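Long-range contacts in neurotoxin (Clostridium botulinum, PDB 2QN0), which is the zinc-dependent protease light chain of botulinum neurotoxin type C1, which cleaves neuronal SNARE proteins: residues A[166-171]-A[228-233]; A[181-186]-A[240-245]; A[246-251]-A[264-269]. One frame throughout, in Å; residues are numbered along the deposited sequence.

Contact 1. Residues A[166-171]-A[228-233]; sequences IDPETS and MHELNH. With ZN (zinc ion), chain B.
Thr170 lies across from Glu230, their CA atoms 6.2 Å apart, where the short edge strand 169-171 runs nearly parallel to the helix segment 228-233, the axes 8.2 Å apart at 17°. The Thr170 hydroxyl is the link: OG1 donates to Glu230 OE1 at 2.6 Å, meeting the anti lone pair, the one turned away from OE2. OG1 sits beside its own backbone N (chi1 -62°), and the two side chains slide past each other in opposite directions. Water 1 adds a second tie, accepting from Thr170 N and donating to Glu230 OE1, which therefore receives two bonds. In the glutamate a bend at chi2 (-50°) turns CD back from an extended path. Its other oxygen, OE2, lies 2.6 Å from water 2, placed to accept from it, though that water has more acceptors in reach than protons. Water 2 is itself a zinc ligand, 2.1 Å from the metal, alongside His229 NE2 and His233 NE2; Glu269 completes the site. This is the HExxH arrangement of zinc peptidases, in which the glutamate is thought to act as general base on the metal-bound water; Thr170 is thus a second-shell residue holding the far oxygen. Around this link, Pro168 CB lies 3.8 Å from Glu230 OE2, the side chains crossing at about a right angle, and Thr170 CB rests on His233 CB at 3.8 Å. The strand pairs with strand 190-193, whose Ile192 touches both Thr170 and Glu230, while Leu231 packs on helix 101-112 and both zinc-binding histidines touch Ala272 of helix 267-273.

Contact 2. Residues A[181-186]-A[240-245]; sequences AAQEGF and GIAIPN
Gln183 and Pro244 meet obliquely, the glutamine amide lying against the proline ring: OE1 is 3.6 Å from Pro244 CG, and NE2 3.5 Å from Pro244 CA. Beside the backbone N (chi1 -53°), Gln183 CG lies 3.6 Å from Ala242 O, and the chain runs on extended from there. At its tip, NE2 donates to water 4, which also accepts from Asn245 N and so ties the amide to the far end of 240-245. Ala242 points its methyl toward the 3-10 segment 181-183, where CB comes to 3.4 Å from Ala182 O and 4.3 Å from Ala182 CB. Two backbone bonds join the segments: Ala242 N to Ala182 O at 3.1 Å, and Gly185 N to Gly240 O at 2.8 Å, the latter in the carbonyl plane on a lone pair. Water 3 donates to Gly240 O and to Gln183 O. Gly240, with positive phi, closes the preceding helix in a Schellman motif, and Gly185 stands close to it, their CA atoms 3.8 Å apart. The contact thus joins the loop leading to strand 190-193 with the exit of helix 223-238, whose Asn237 touches Ala182 and Ala242; Phe186 and Ile243 reach helix 283-304, while Ile241 packs on helix 344-357.

Contact 3. Residues A[246-251]-A[264-269]; sequences DQTISS and KLEYAE. With ZN (zinc ion), chain B.
The Tyr267 ring lies against the backbone of 246-251: over one face, offset toward the rim, sit Gln247 C and Thr248 N, about 4 Å above the plane, while Ile249 CB meets the edge in plane, 3.9 Å from CE1. Gln247 CB touches the ring at CD2. Farther round, CE1 comes to 3.5 Å from Thr248 C, so the ring also reaches the next peptide group. The tyrosine's own backbone makes the bond at this end: Tyr267 N donates to Gln247 O at 2.9 Å, nearly straight at 165°. Water 5 accepts from Ala268 N close by. From here the pairing continues as an antiparallel beta hairpin of strands 248-253 and 261-266. Ile249 and Leu265 form a hydrogen-bonded pair, N to O in both directions, with Thr248-Glu266 and Ser250-Lys264 as the non-hydrogen-bonded pairs on either side. On the face carrying Ile249 and Leu265, the two side chains run side by side in the same direction, Ile249 CG2 3.8 Å from Leu265 CB, and Ser251 OG approaches that same CB at 3.7 Å. The opposite face carries Thr248, whose CG2 lies anti to its carbonyl carbon and meets Glu266 CG at 4.0 Å, and whose OG1 faces Lys264 CB. Glu266 holds the N-cap position of helix 267-273, where strand gives way directly to helix. Within that helix, Glu269 OE1 binds the zinc ion at 2.1 Å, alongside His229 and His233, while Ile270 packs against Ile249 and Leu265.

Overall arrangement
Contacts 1 and 3 share the zinc ion and water 2: contact 1 brings the two histidines and Glu230 from helix 223-238, contact 3 brings Glu269 from the helix after its hairpin, and His233 CE1 packs on Ala268 O where they touch. Contact 2 binds no metal. It takes up the chain as helix 223-238 ends, and Asn245 CB packs against Glu266 OE2 of contact 3; from contact 1 it stays about 6 Å away at nearest atoms. Contact 2 is the buried one, held by backbone bonds between its segments; contact 3, partly buried, relies on strand pairing and a tyrosine ring, and contact 1, central in the chain yet mostly of partly exposed residues, on a hydroxyl-carboxylate bond.

Contact 1. Residues A[166-171]-A[228-233]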
ATOM      1  N   ILE A 166      14.218   0.093   4.259  1.00 20.55           N
ATOM      2  CA  ILE A 166      13.404   0.934   5.130  1.00 20.43           C
ATOM      3  C   ILE A 166      12.717   2.092   4.415  1.00 21.53           C
ATOM      4  O   ILE A 166      12.397   3.112   5.028  1.00 21.19           O
ATOM      5  CB  ILE A 166      14.215   1.478   6.329  1.00 20.84           C
ATOM      6  CG1 ILE A 166      15.460   2.218   5.845  1.00 21.06           C
ATOM      7  CG2 ILE A 166      14.584   0.328   7.254  1.00 22.98           C
ATOM      8  CD1 ILE A 166      16.254   2.876   6.965  1.00 23.46           C
ATOM      9  N   ASP A 167      12.483   1.927   3.116  1.00 20.06           N
ATOM     10  CA  ASP A 167      11.798   2.947   2.325  1.00 20.01           C
ATOM     11  C   ASP A 167      10.631   2.292   1.585  1.00 18.79           C
ATOM     12  O   ASP A 167      10.675   2.103   0.371  1.00 19.79           O
ATOM     13  CB  ASP A 167      12.764   3.600   1.330  1.00 21.97           C
ATOM     14  CG  ASP A 167      12.132   4.763   0.578  1.00 24.51           C
ATOM     15  OD1 ASP A 167      11.205   5.394   1.126  1.00 25.51           O
ATOM     16  OD2 ASP A 167      12.571   5.058  -0.554  1.00 26.80           O
ATOM     17  N   PRO A 168       9.577   1.910   2.326  1.00 18.55           N
ATOM     18  CA  PRO A 168       8.406   1.274   1.713  1.00 18.93           C
ATOM     19  C   PRO A 168       7.887   2.149   0.580  1.00 19.20           C
ATOM     20  O   PRO A 168       7.923   3.378   0.670  1.00 18.32           O
ATOM     21  CB  PRO A 168       7.429   1.146   2.879  1.00 19.16           C
ATOM     22  CG  PRO A 168       7.840   2.243   3.810  1.00 21.94           C
ATOM     23  CD  PRO A 168       9.339   2.190   3.751  1.00 18.83           C
ATOM     24  N   GLU A 169       7.405   1.517  -0.484  1.00 17.72           N
ATOM     25  CA  GLU A 169       6.944   2.261  -1.649  1.00 20.32           C
ATOM     26  C   GLU A 169       5.785   1.598  -2.386  1.00 18.88           C
ATOM     27  O   GLU A 169       5.771   0.383  -2.578  1.00 19.46           O
ATOM     28  CB  GLU A 169       8.145   2.449  -2.583  1.00 21.02           C
ATOM     29  CG  GLU A 169       7.855   2.894  -3.993  1.00 27.09           C
ATOM     30  CD  GLU A 169       9.130   3.264  -4.731  1.00 27.21           C
ATOM     31  OE1 GLU A 169      10.208   2.735  -4.368  1.00 28.75           O
ATOM     32  OE2 GLU A 169       9.057   4.075  -5.675  1.00 31.55           O
ATOM     33  N   THR A 170       4.809   2.409  -2.787  1.00 15.35           N
ATOM     34  CA  THR A 170       3.643   1.924  -3.526  1.00 14.13           C
ATOM     35  C   THR A 170       3.672   2.591  -4.893  1.00 17.08           C
ATOM     36  O   THR A 170       3.868   3.804  -4.987  1.00 14.93           O
ATOM     37  CB  THR A 170       2.332   2.318  -2.827  1.00 16.26           C
ATOM     38  OG1 THR A 170       2.289   1.720  -1.527  1.00 16.24           O
ATOM     39  CG2 THR A 170       1.128   1.853  -3.645  1.00 16.13           C
ATOM     40  N   SER A 171       3.469   1.812  -5.949  1.00 14.24           N
ATOM     41  CA  SER A 171       3.509   2.366  -7.298  1.00 16.36           C
ATOM     42  C   SER A 171       2.500   1.735  -8.242  1.00 16.78           C
ATOM     43  O   SER A 171       2.010   0.630  -7.998  1.00 15.27           O
ATOM     44  CB  SER A 171       4.900   2.152  -7.912  1.00 18.70           C
ATOM     45  OG  SER A 171       5.941   2.464  -7.003  1.00 25.64           O
ATOM     46  N   MET A 228      -0.571  -0.029   6.684  1.00 11.79           N
ATOM     47  CA  MET A 228      -1.812   0.689   6.390  1.00 13.04           C
ATOM     48  C   MET A 228      -1.529   2.001   5.669  1.00 12.26           C
ATOM     49  O   MET A 228      -2.320   2.436   4.836  1.00 12.60           O
ATOM     50  CB  MET A 228      -2.606   0.946   7.670  1.00 12.81           C
ATOM     51  CG  MET A 228      -3.267  -0.317   8.226  1.00 14.57           C
ATOM     52  SD  MET A 228      -4.196  -0.044   9.737  1.00 14.65           S
ATOM     53  CE  MET A 228      -5.792   0.437   9.078  1.00 14.45           C
ATOM     54  N   HIS A 229      -0.402   2.631   5.991  1.00 12.57           N
ATOM     55  CA  HIS A 229      -0.030   3.876   5.323  1.00 11.84           C
ATOM     56  C   HIS A 229       0.075   3.607   3.820  1.00 13.14           C
ATOM     57  O   HIS A 229      -0.454   4.372   3.007  1.00 12.76           O
ATOM     58  CB  HIS A 229       1.312   4.392   5.856  1.00 11.92           C
ATOM     59  CG  HIS A 229       1.851   5.566   5.098  1.00 13.08           C
ATOM     60  ND1 HIS A 229       1.797   6.855   5.583  1.00 13.23           N
ATOM     61  CD2 HIS A 229       2.450   5.644   3.886  1.00 14.32           C
ATOM     62  CE1 HIS A 229       2.342   7.677   4.704  1.00 14.36           C
ATOM     63  NE2 HIS A 229       2.746   6.968   3.666  1.00 13.00           N
ATOM     64  N   GLU A 230       0.748   2.520   3.442  1.00 12.02           N
ATOM     65  CA  GLU A 230       0.880   2.190   2.026  1.00 11.65           C
ATOM     66  C   GLU A 230      -0.471   1.778   1.440  1.00 11.70           C
ATOM     67  O   GLU A 230      -0.749   2.042   0.269  1.00 12.38           O
ATOM     68  CB  GLU A 230       1.906   1.063   1.807  1.00 13.20           C
ATOM     69  CG  GLU A 230       3.353   1.417   2.185  1.00 13.62           C
ATOM     70  CD  GLU A 230       3.841   2.730   1.577  1.00 15.33           C
ATOM     71  OE1 GLU A 230       3.604   2.976   0.372  1.00 13.94           O
ATOM     72  OE2 GLU A 230       4.483   3.513   2.307  1.00 14.92           O
ATOM     73  N   LEU A 231      -1.314   1.132   2.242  1.00 11.47           N
ATOM     74  CA  LEU A 231      -2.634   0.736   1.750  1.00 11.32           C
ATOM     75  C   LEU A 231      -3.442   1.992   1.401  1.00 12.57           C
ATOM     76  O   LEU A 231      -4.343   1.949   0.563  1.00 12.58           O
ATOM     77  CB  LEU A 231      -3.382  -0.109   2.792  1.00 12.49           C
ATOM     78  CG  LEU A 231      -2.777  -1.496   3.075  1.00 11.17           C
ATOM     79  CD1 LEU A 231      -3.633  -2.224   4.114  1.00 13.56           C
ATOM     80  CD2 LEU A 231      -2.709  -2.315   1.783  1.00 12.65           C
ATOM     81  N   ASN A 232      -3.121   3.112   2.045  1.00 12.73           N
ATOM     82  CA  ASN A 232      -3.821   4.360   1.736  1.00 12.27           C
ATOM     83  C   ASN A 232      -3.426   4.820   0.338  1.00 11.35           C
ATOM     84  O   ASN A 232      -4.263   5.320  -0.414  1.00 13.12           O
ATOM     85  CB  ASN A 232      -3.497   5.442   2.768  1.00 11.49           C
ATOM     86  CG  ASN A 232      -4.106   5.141   4.122  1.00 14.05           C
ATOM     87  OD1 ASN A 232      -5.055   4.360   4.222  1.00 14.25           O
ATOM     88  ND2 ASN A 232      -3.579   5.766   5.168  1.00 13.12           N
ATOM     89  N   HIS A 233      -2.150   4.678  -0.010  1.00 11.05           N
ATOM     90  CA  HIS A 233      -1.718   5.049  -1.354  1.00 12.14           C
ATOM     91  C   HIS A 233      -2.465   4.150  -2.338  1.00 13.98           C
ATOM     92  O   HIS A 233      -2.912   4.604  -3.393  1.00 12.85           O
ATOM     93  CB  HIS A 233      -0.211   4.849  -1.532  1.00 12.09           C
ATOM     94  CG  HIS A 233       0.620   5.877  -0.832  1.00 13.78           C
ATOM     95  ND1 HIS A 233       0.447   7.232  -1.030  1.00 14.14           N
ATOM     96  CD2 HIS A 233       1.646   5.752   0.042  1.00 13.69           C
ATOM     97  CE1 HIS A 233       1.334   7.896  -0.311  1.00 15.18           C
ATOM     98  NE2 HIS A 233       2.073   7.021   0.348  1.00 15.11           N
TER
HETATM   99 ZN    ZN B 431       3.570   7.287   1.763  1.00 16.27          ZN
HETATM  100  O   HOH W   1       4.693   5.068  -1.592  1.00 21.62           O
HETATM  101  O   HOH W   2       5.071   5.876   1.465  1.00 15.79           O

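Contact 2. Residues A[181-186]-A[240-245]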
ATOM      1  N   ALA A 181      -3.217   6.175 -15.143  1.00 18.92           N
ATOM      2  CA  ALA A 181      -4.641   5.989 -14.905  1.00 16.73           C
ATOM      3  C   ALA A 181      -5.028   6.176 -13.436  1.00 16.17           C
ATOM      4  O   ALA A 181      -6.163   6.533 -13.136  1.00 16.57           O
ATOM      5  CB  ALA A 181      -5.068   4.600 -15.385  1.00 17.61           C
ATOM      6  N   ALA A 182      -4.088   5.937 -12.524  1.00 15.44           N
ATOM      7  CA  ALA A 182      -4.349   6.087 -11.091  1.00 15.42           C
ATOM      8  C   ALA A 182      -4.639   7.535 -10.705  1.00 15.78           C
ATOM      9  O   ALA A 182      -5.181   7.802  -9.633  1.00 16.54           O
ATOM     10  CB  ALA A 182      -3.157   5.578 -10.285  1.00 14.80           C
ATOM     11  N   GLN A 183      -4.268   8.464 -11.579  1.00 16.03           N
ATOM     12  CA  GLN A 183      -4.473   9.891 -11.326  1.00 15.84           C
ATOM     13  C   GLN A 183      -5.633  10.428 -12.159  1.00 17.69           C
ATOM     14  O   GLN A 183      -5.917  11.630 -12.132  1.00 18.00           O
ATOM     15  CB  GLN A 183      -3.207  10.674 -11.702  1.00 18.95           C
ATOM     16  CG  GLN A 183      -1.928  10.153 -11.063  1.00 18.92           C
ATOM     17  CD  GLN A 183      -0.671  10.781 -11.646  1.00 21.07           C
ATOM     18  OE1 GLN A 183      -0.711  11.459 -12.677  1.00 23.27           O
ATOM     19  NE2 GLN A 183       0.457  10.544 -10.993  1.00 19.83           N
ATOM     20  N   GLU A 184      -6.317   9.539 -12.875  1.00 16.04           N
ATOM     21  CA  GLU A 184      -7.392   9.962 -13.766  1.00 17.53           C
ATOM     22  C   GLU A 184      -8.740   9.256 -13.621  1.00 16.90           C
ATOM     23  O   GLU A 184      -9.413   8.992 -14.619  1.00 18.35           O
ATOM     24  CB  GLU A 184      -6.897   9.833 -15.209  1.00 19.90           C
ATOM     25  CG  GLU A 184      -5.702  10.723 -15.530  1.00 24.26           C
ATOM     26  CD  GLU A 184      -4.997  10.325 -16.816  1.00 29.14           C
ATOM     27  OE1 GLU A 184      -5.653   9.746 -17.706  1.00 30.58           O
ATOM     28  OE2 GLU A 184      -3.785  10.602 -16.944  1.00 31.69           O
ATOM     29  N   GLY A 185      -9.132   8.958 -12.386  1.00 15.71           N
ATOM     30  CA  GLY A 185     -10.407   8.304 -12.142  1.00 15.04           C
ATOM     31  C   GLY A 185     -10.476   6.803 -12.381  1.00 15.41           C
ATOM     32  O   GLY A 185     -11.167   6.091 -11.653  1.00 17.01           O
ATOM     33  N   PHE A 186      -9.770   6.316 -13.395  1.00 14.92           N
ATOM     34  CA  PHE A 186      -9.791   4.883 -13.708  1.00 16.59           C
ATOM     35  C   PHE A 186      -9.261   4.043 -12.554  1.00 16.08           C
ATOM     36  O   PHE A 186      -9.888   3.074 -12.120  1.00 15.86           O
ATOM     37  CB  PHE A 186      -8.907   4.572 -14.915  1.00 17.46           C
ATOM     38  CG  PHE A 186      -9.256   5.346 -16.151  1.00 19.76           C
ATOM     39  CD1 PHE A 186     -10.389   5.031 -16.890  1.00 21.68           C
ATOM     40  CD2 PHE A 186      -8.436   6.384 -16.584  1.00 20.01           C
ATOM     41  CE1 PHE A 186     -10.703   5.742 -18.049  1.00 22.03           C
ATOM     42  CE2 PHE A 186      -8.741   7.098 -17.739  1.00 21.14           C
ATOM     43  CZ  PHE A 186      -9.877   6.775 -18.472  1.00 20.96           C
ATOM     44  N   GLY A 240      -8.592   6.071  -8.410  1.00 13.86           N
ATOM     45  CA  GLY A 240      -8.155   7.052  -9.389  1.00 15.71           C
ATOM     46  C   GLY A 240      -8.049   8.493  -8.935  1.00 15.83           C
ATOM     47  O   GLY A 240      -8.282   9.414  -9.725  1.00 16.75           O
ATOM     48  N   ILE A 241      -7.687   8.699  -7.674  1.00 14.63           N
ATOM     49  CA  ILE A 241      -7.553  10.054  -7.156  1.00 14.55           C
ATOM     50  C   ILE A 241      -6.140  10.372  -6.674  1.00 15.18           C
ATOM     51  O   ILE A 241      -5.936  11.312  -5.904  1.00 15.30           O
ATOM     52  CB  ILE A 241      -8.545  10.313  -6.003  1.00 14.08           C
ATOM     53  CG1 ILE A 241      -8.266   9.357  -4.839  1.00 14.70           C
ATOM     54  CG2 ILE A 241      -9.970  10.141  -6.509  1.00 14.97           C
ATOM     55  CD1 ILE A 241      -8.972   9.735  -3.558  1.00 17.79           C
ATOM     56  N   ALA A 242      -5.162   9.594  -7.129  1.00 15.35           N
ATOM     57  CA  ALA A 242      -3.773   9.828  -6.736  1.00 16.44           C
ATOM     58  C   ALA A 242      -3.311  11.198  -7.227  1.00 17.92           C
ATOM     59  O   ALA A 242      -3.668  11.625  -8.327  1.00 15.96           O
ATOM     60  CB  ALA A 242      -2.869   8.735  -7.314  1.00 16.62           C
ATOM     61  N   ILE A 243      -2.529  11.889  -6.404  1.00 18.63           N
ATOM     62  CA  ILE A 243      -2.006  13.207  -6.769  1.00 20.10           C
ATOM     63  C   ILE A 243      -0.621  13.008  -7.373  1.00 20.14           C
ATOM     64  O   ILE A 243       0.203  12.286  -6.812  1.00 19.33           O
ATOM     65  CB  ILE A 243      -1.862  14.125  -5.532  1.00 21.45           C
ATOM     66  CG1 ILE A 243      -3.190  14.206  -4.772  1.00 24.52           C
ATOM     67  CG2 ILE A 243      -1.396  15.515  -5.969  1.00 20.81           C
ATOM     68  CD1 ILE A 243      -4.311  14.843  -5.545  1.00 26.95           C
ATOM     69  N   PRO A 244      -0.345  13.639  -8.527  1.00 20.61           N
ATOM     70  CA  PRO A 244       0.966  13.492  -9.167  1.00 21.35           C
ATOM     71  C   PRO A 244       2.099  13.812  -8.194  1.00 22.79           C
ATOM     72  O   PRO A 244       1.977  14.710  -7.358  1.00 20.05           O
ATOM     73  CB  PRO A 244       0.894  14.482 -10.328  1.00 22.58           C
ATOM     74  CG  PRO A 244      -0.557  14.470 -10.681  1.00 21.73           C
ATOM     75  CD  PRO A 244      -1.217  14.522  -9.323  1.00 20.97           C
ATOM     76  N   ASN A 245       3.202  13.078  -8.307  1.00 23.84           N
ATOM     77  CA  ASN A 245       4.341  13.277  -7.418  1.00 28.35           C
ATOM     78  C   ASN A 245       5.017  14.642  -7.546  1.00 28.41           C
ATOM     79  O   ASN A 245       5.835  15.008  -6.704  1.00 28.58           O
ATOM     80  CB  ASN A 245       5.377  12.166  -7.628  1.00 33.35           C
ATOM     81  CG  ASN A 245       5.805  12.029  -9.074  1.00 38.80           C
ATOM     82  OD1 ASN A 245       6.226  12.999  -9.706  1.00 41.17           O
ATOM     83  ND2 ASN A 245       5.705  10.816  -9.606  1.00 41.95           N
TER
HETATM   84  O   HOH W   3      -8.104  12.275 -10.235  1.00 18.38           O
HETATM   85  O   HOH W   4       3.195  11.266 -10.675  1.00 29.40           O

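Contact 3. Residues A[246-251]-A[264-269]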
ATOM      1  N   ASP A 246       4.676  15.396  -8.587  1.00 27.72           N
ATOM      2  CA  ASP A 246       5.270  16.719  -8.780  1.00 29.40           C
ATOM      3  C   ASP A 246       4.567  17.791  -7.948  1.00 27.65           C
ATOM      4  O   ASP A 246       4.981  18.951  -7.940  1.00 26.76           O
ATOM      5  CB  ASP A 246       5.245  17.113 -10.262  1.00 33.65           C
ATOM      6  CG  ASP A 246       3.857  17.029 -10.868  1.00 36.40           C
ATOM      7  OD1 ASP A 246       2.922  17.637 -10.310  1.00 39.91           O
ATOM      8  OD2 ASP A 246       3.703  16.357 -11.909  1.00 43.67           O
ATOM      9  N   GLN A 247       3.499  17.400  -7.261  1.00 23.93           N
ATOM     10  CA  GLN A 247       2.751  18.320  -6.403  1.00 21.60           C
ATOM     11  C   GLN A 247       3.366  18.198  -5.014  1.00 20.97           C
ATOM     12  O   GLN A 247       3.126  17.226  -4.305  1.00 17.37           O
ATOM     13  CB  GLN A 247       1.274  17.927  -6.375  1.00 20.61           C
ATOM     14  CG  GLN A 247       0.605  18.038  -7.733  1.00 22.02           C
ATOM     15  CD  GLN A 247       0.696  19.444  -8.299  1.00 24.65           C
ATOM     16  OE1 GLN A 247       0.227  20.400  -7.685  1.00 28.17           O
ATOM     17  NE2 GLN A 247       1.301  19.575  -9.470  1.00 26.31           N
ATOM     18  N   THR A 248       4.152  19.193  -4.623  1.00 19.05           N
ATOM     19  CA  THR A 248       4.855  19.140  -3.346  1.00 18.21           C
ATOM     20  C   THR A 248       4.942  20.476  -2.622  1.00 19.54           C
ATOM     21  O   THR A 248       4.606  21.521  -3.175  1.00 16.92           O
ATOM     22  CB  THR A 248       6.305  18.694  -3.574  1.00 20.10           C
ATOM     23  OG1 THR A 248       6.966  19.677  -4.387  1.00 20.76           O
ATOM     24  CG2 THR A 248       6.360  17.363  -4.302  1.00 17.65           C
ATOM     25  N   ILE A 249       5.400  20.418  -1.375  1.00 17.95           N
ATOM     26  CA  ILE A 249       5.630  21.608  -0.568  1.00 17.00           C
ATOM     27  C   ILE A 249       7.040  21.435   0.001  1.00 19.84           C
ATOM     28  O   ILE A 249       7.351  20.412   0.615  1.00 19.02           O
ATOM     29  CB  ILE A 249       4.587  21.773   0.569  1.00 18.12           C
ATOM     30  CG1 ILE A 249       4.952  22.990   1.425  1.00 14.78           C
ATOM     31  CG2 ILE A 249       4.500  20.503   1.415  1.00 16.45           C
ATOM     32  CD1 ILE A 249       3.922  23.324   2.484  1.00 17.10           C
ATOM     33  N   SER A 250       7.907  22.417  -0.232  1.00 17.68           N
ATOM     34  CA  SER A 250       9.286  22.332   0.245  1.00 17.34           C
ATOM     35  C   SER A 250       9.353  22.384   1.762  1.00 18.24           C
ATOM     36  O   SER A 250       8.904  23.348   2.386  1.00 17.99           O
ATOM     37  CB  SER A 250      10.127  23.453  -0.374  1.00 18.12           C
ATOM     38  OG  SER A 250      10.275  23.233  -1.766  1.00 20.94           O
ATOM     39  N   SER A 251       9.927  21.336   2.349  1.00 18.79           N
ATOM     40  CA  SER A 251      10.015  21.216   3.798  1.00 19.77           C
ATOM     41  C   SER A 251      11.391  20.732   4.249  1.00 18.08           C
ATOM     42  O   SER A 251      12.320  20.626   3.453  1.00 20.02           O
ATOM     43  CB  SER A 251       8.965  20.213   4.291  1.00 21.70           C
ATOM     44  OG  SER A 251       7.717  20.402   3.644  1.00 25.62           O
ATOM     45  N   LYS A 264      11.187  17.643  -0.596  1.00 22.99           N
ATOM     46  CA  LYS A 264       9.959  18.035  -1.279  1.00 24.49           C
ATOM     47  C   LYS A 264       8.856  17.085  -0.839  1.00 24.78           C
ATOM     48  O   LYS A 264       8.738  15.973  -1.360  1.00 24.99           O
ATOM     49  CB  LYS A 264      10.137  17.962  -2.797  1.00 25.96           C
ATOM     50  CG  LYS A 264      11.096  19.007  -3.353  1.00 31.61           C
ATOM     51  CD  LYS A 264      11.143  18.960  -4.871  1.00 35.86           C
ATOM     52  CE  LYS A 264      12.056  20.049  -5.416  1.00 40.08           C
ATOM     53  NZ  LYS A 264      12.106  20.046  -6.906  1.00 42.55           N
ATOM     54  N   LEU A 265       8.059  17.525   0.131  1.00 21.43           N
ATOM     55  CA  LEU A 265       6.966  16.717   0.665  1.00 19.50           C
ATOM     56  C   LEU A 265       5.817  16.614  -0.332  1.00 19.64           C
ATOM     57  O   LEU A 265       5.155  17.607  -0.646  1.00 16.57           O
ATOM     58  CB  LEU A 265       6.466  17.321   1.982  1.00 19.59           C
ATOM     59  CG  LEU A 265       5.312  16.598   2.687  1.00 20.79           C
ATOM     60  CD1 LEU A 265       5.712  15.154   2.981  1.00 21.57           C
ATOM     61  CD2 LEU A 265       4.957  17.328   3.971  1.00 20.95           C
ATOM     62  N   GLU A 266       5.583  15.405  -0.829  1.00 17.03           N
ATOM     63  CA  GLU A 266       4.515  15.178  -1.796  1.00 17.28           C
ATOM     64  C   GLU A 266       3.138  15.270  -1.162  1.00 17.08           C
ATOM     65  O   GLU A 266       2.930  14.831  -0.027  1.00 15.18           O
ATOM     66  CB  GLU A 266       4.673  13.803  -2.446  1.00 19.47           C
ATOM     67  CG  GLU A 266       6.027  13.562  -3.079  1.00 24.76           C
ATOM     68  CD  GLU A 266       6.114  12.198  -3.728  1.00 31.03           C
ATOM     69  OE1 GLU A 266       5.543  11.240  -3.168  1.00 34.88           O
ATOM     70  OE2 GLU A 266       6.757  12.079  -4.791  1.00 35.22           O
ATOM     71  N   TYR A 267       2.190  15.845  -1.897  1.00 13.52           N
ATOM     72  CA  TYR A 267       0.836  15.966  -1.390  1.00 12.86           C
ATOM     73  C   TYR A 267       0.242  14.570  -1.197  1.00 13.28           C
ATOM     74  O   TYR A 267      -0.634  14.372  -0.361  1.00 12.69           O
ATOM     75  CB  TYR A 267      -0.015  16.800  -2.354  1.00 12.94           C
ATOM     76  CG  TYR A 267       0.345  18.280  -2.342  1.00 13.67           C
ATOM     77  CD1 TYR A 267       1.337  18.771  -1.491  1.00 15.97           C
ATOM     78  CD2 TYR A 267      -0.326  19.189  -3.162  1.00 17.29           C
ATOM     79  CE1 TYR A 267       1.651  20.132  -1.452  1.00 17.93           C
ATOM     80  CE2 TYR A 267      -0.015  20.554  -3.132  1.00 17.84           C
ATOM     81  CZ  TYR A 267       0.970  21.015  -2.273  1.00 19.71           C
ATOM     82  OH  TYR A 267       1.265  22.359  -2.221  1.00 18.55           O
ATOM     83  N   ALA A 268       0.733  13.608  -1.969  1.00 13.72           N
ATOM     84  CA  ALA A 268       0.264  12.225  -1.854  1.00 14.11           C
ATOM     85  C   ALA A 268       0.591  11.697  -0.454  1.00 14.03           C
ATOM     86  O   ALA A 268      -0.193  10.952   0.143  1.00 14.73           O
ATOM     87  CB  ALA A 268       0.935  11.358  -2.911  1.00 14.99           C
ATOM     88  N   GLU A 269       1.752  12.085   0.066  1.00 13.13           N
ATOM     89  CA  GLU A 269       2.169  11.658   1.398  1.00 13.98           C
ATOM     90  C   GLU A 269       1.319  12.344   2.459  1.00 13.70           C
ATOM     91  O   GLU A 269       0.941  11.737   3.462  1.00 12.39           O
ATOM     92  CB  GLU A 269       3.644  11.998   1.634  1.00 13.90           C
ATOM     93  CG  GLU A 269       4.616  11.222   0.759  1.00 13.61           C
ATOM     94  CD  GLU A 269       4.487   9.725   0.965  1.00 14.98           C
ATOM     95  OE1 GLU A 269       3.834   9.329   1.949  1.00 14.18           O
ATOM     96  OE2 GLU A 269       5.040   8.955   0.156  1.00 15.12           O
TER
HETATM   97 ZN    ZN B 431       3.570   7.287   1.763  1.00 16.27          ZN
HETATM   98  O   HOH W   5       1.951  14.316  -4.586  1.00 20.81           O
HETATM   99  O   HOH W   2       5.071   5.876   1.465  1.00 15.79           O